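Local coordinates for protein pyocin-S2 (Pseudomonas aeruginosa, PDB 5ODW) that kills sensitive bacterial cells as a nuclease bacteriocin that breaks down chromosomal DNA, represented here by its N-terminal part, at residues C[130-133]-C[134-138]. Sequence-based numbering, arbitrary orientation.
Sequences ASDF and PQKSE
K136 N donates to the carbonyl oxygen of D132 at 3.1 Å, in the carbonyl plane and with an N-H...O angle of 142°, an i to i+4 bond that identifies the first helical turn. The next bond in the series, S137 N to F133 O, is weak because it is poorly aligned, and K136 N also makes a weak bond to F133 O. Beside this backbone pair the D132 and K136 side chains form a long salt bridge, D132 OD2 to K136 NZ at 3.9 Å. Bent at chi2 and again at chi4, the K136 chain crosses the D132 side chain at a slant, and K136 CE comes within 3.5 Å of D132 OD2.

A type I beta turn from A130 to F133, closed by F133 N to A130 O at 3.0 Å, leads into helix 133-148 of the elongated, mainly helical N-terminal part of the pyocin, with D132 at the N-cap position; its carboxylate makes no capping bond. P134 occupies the first turn, where a proline nitrogen forfeits no helical hydrogen bond, and its CD packs 3.4 Å from CB of F133.

On the buried side, CG of F133 lies anti to the backbone N (chi1 167°), directing the ring along the helix under S137. The S137 CB stands over a ring face in a CH-pi contact, 4.2 Å from the centroid and 26° off the normal. S137 OG is hydrogen-bonded to Y54 of helix 47-70 and to H159 of helix 153-204, and the F133 ring packs on E162 and L163 of the latter helix, with S137 also lying against L163.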
ATOM      1  N   ALA C 130       8.408  31.821  19.445  1.00 48.51           N
ATOM      2  CA  ALA C 130       7.824  33.035  18.884  1.00 48.56           C
ATOM      3  C   ALA C 130       6.773  33.627  19.811  1.00 53.43           C
ATOM      4  O   ALA C 130       6.062  32.909  20.504  1.00 52.11           O
ATOM      5  CB  ALA C 130       7.226  32.759  17.515  1.00 48.80           C
ATOM      6  N   SER C 131       6.679  34.950  19.812  1.00 52.39           N
ATOM      7  CA  SER C 131       5.727  35.657  20.656  1.00 51.84           C
ATOM      8  C   SER C 131       4.301  35.268  20.295  1.00 56.77           C
ATOM      9  O   SER C 131       3.435  35.151  21.156  1.00 55.05           O
ATOM     10  CB  SER C 131       5.914  37.169  20.517  1.00 53.97           C
ATOM     11  OG  SER C 131       5.791  37.576  19.171  1.00 60.10           O
ATOM     12  N   ASP C 132       4.072  35.091  19.004  1.00 55.33           N
ATOM     13  CA  ASP C 132       2.770  34.721  18.464  1.00 55.45           C
ATOM     14  C   ASP C 132       2.463  33.238  18.601  1.00 56.66           C
ATOM     15  O   ASP C 132       1.480  32.753  18.056  1.00 55.30           O
ATOM     16  CB  ASP C 132       2.713  35.108  16.985  1.00 59.77           C
ATOM     17  CG  ASP C 132       1.327  34.963  16.394  1.00 78.66           C
ATOM     18  OD1 ASP C 132       0.351  34.863  17.166  1.00 81.53           O
ATOM     19  OD2 ASP C 132       1.213  34.956  15.151  1.00 85.67           O
ATOM     20  N   PHE C 133       3.303  32.520  19.333  1.00 51.87           N
ATOM     21  CA  PHE C 133       3.136  31.083  19.495  1.00 49.56           C
ATOM     22  C   PHE C 133       1.815  30.654  20.131  1.00 52.49           C
ATOM     23  O   PHE C 133       1.220  29.671  19.700  1.00 51.71           O
ATOM     24  CB  PHE C 133       4.302  30.503  20.292  1.00 50.46           C
ATOM     25  CG  PHE C 133       4.064  29.105  20.772  1.00 50.19           C
ATOM     26  CD1 PHE C 133       3.957  28.064  19.875  1.00 52.36           C
ATOM     27  CD2 PHE C 133       3.949  28.834  22.119  1.00 50.75           C
ATOM     28  CE1 PHE C 133       3.738  26.776  20.312  1.00 51.68           C
ATOM     29  CE2 PHE C 133       3.730  27.549  22.563  1.00 51.71           C
ATOM     30  CZ  PHE C 133       3.625  26.519  21.659  1.00 49.28           C
ATOM     31  N   PRO C 134       1.341  31.388  21.145  1.00 47.54           N
ATOM     32  CA  PRO C 134       0.080  30.985  21.774  1.00 46.23           C
ATOM     33  C   PRO C 134      -1.047  31.010  20.757  1.00 50.92           C
ATOM     34  O   PRO C 134      -1.899  30.130  20.749  1.00 51.27           O
ATOM     35  CB  PRO C 134      -0.135  32.067  22.828  1.00 48.20           C
ATOM     36  CG  PRO C 134       1.236  32.526  23.166  1.00 52.07           C
ATOM     37  CD  PRO C 134       2.005  32.474  21.881  1.00 48.70           C
ATOM     38  N   GLN C 135      -1.043  32.022  19.907  1.00 48.13           N
ATOM     39  CA  GLN C 135      -2.035  32.161  18.835  1.00 48.28           C
ATOM     40  C   GLN C 135      -1.950  31.023  17.834  1.00 49.62           C
ATOM     41  O   GLN C 135      -2.979  30.535  17.368  1.00 49.11           O
ATOM     42  CB  GLN C 135      -1.870  33.515  18.106  1.00 51.83           C
ATOM     43  CG  GLN C 135      -2.148  34.747  18.971  1.00 72.38           C
ATOM     44  CD  GLN C 135      -0.911  35.293  19.650  1.00 97.97           C
ATOM     45  OE1 GLN C 135      -0.141  36.072  19.075  1.00 93.17           O
ATOM     46  NE2 GLN C 135      -0.730  34.948  20.916  1.00 93.70           N
ATOM     47  N   LYS C 136      -0.714  30.591  17.529  1.00 45.58           N
ATOM     48  CA  LYS C 136      -0.363  29.598  16.513  1.00 44.31           C
ATOM     49  C   LYS C 136      -0.269  28.141  17.001  1.00 45.44           C
ATOM     50  O   LYS C 136      -0.312  27.242  16.163  1.00 44.79           O
ATOM     51  CB  LYS C 136       0.941  30.010  15.800  1.00 47.81           C
ATOM     52  CG  LYS C 136       0.824  31.346  15.033  1.00 65.13           C
ATOM     53  CD  LYS C 136       0.340  31.201  13.582  1.00 70.72           C
ATOM     54  CE  LYS C 136      -0.081  32.521  12.984  1.00 79.44           C
ATOM     55  NZ  LYS C 136      -1.496  32.857  13.311  1.00 86.07           N
ATOM     56  N   SER C 137      -0.228  27.901  18.328  1.00 40.25           N
ATOM     57  CA  SER C 137      -0.098  26.559  18.933  1.00 37.87           C
ATOM     58  C   SER C 137      -1.119  25.506  18.482  1.00 40.29           C
ATOM     59  O   SER C 137      -0.686  24.409  18.150  1.00 39.65           O
ATOM     60  CB  SER C 137      -0.091  26.632  20.458  1.00 38.80           C
ATOM     61  OG  SER C 137       0.075  25.356  21.058  1.00 35.45           O
ATOM     62  N   GLU C 138      -2.420  25.782  18.518  1.00 36.82           N
ATOM     63  CA  GLU C 138      -3.403  24.768  18.109  1.00 36.22           C
ATOM     64  C   GLU C 138      -3.322  24.368  16.634  1.00 40.95           C
ATOM     65  O   GLU C 138      -3.418  23.194  16.299  1.00 39.04           O
ATOM     66  CB  GLU C 138      -4.832  25.161  18.498  1.00 38.12           C
ATOM     67  CG  GLU C 138      -5.843  24.050  18.256  1.00 46.44           C
ATOM     68  CD  GLU C 138      -7.080  24.164  19.124  1.00 57.20           C
ATOM     69  OE1 GLU C 138      -8.032  23.388  18.912  1.00 40.85           O
ATOM     70  OE2 GLU C 138      -7.102  25.022  20.022  1.00 52.76           O
TER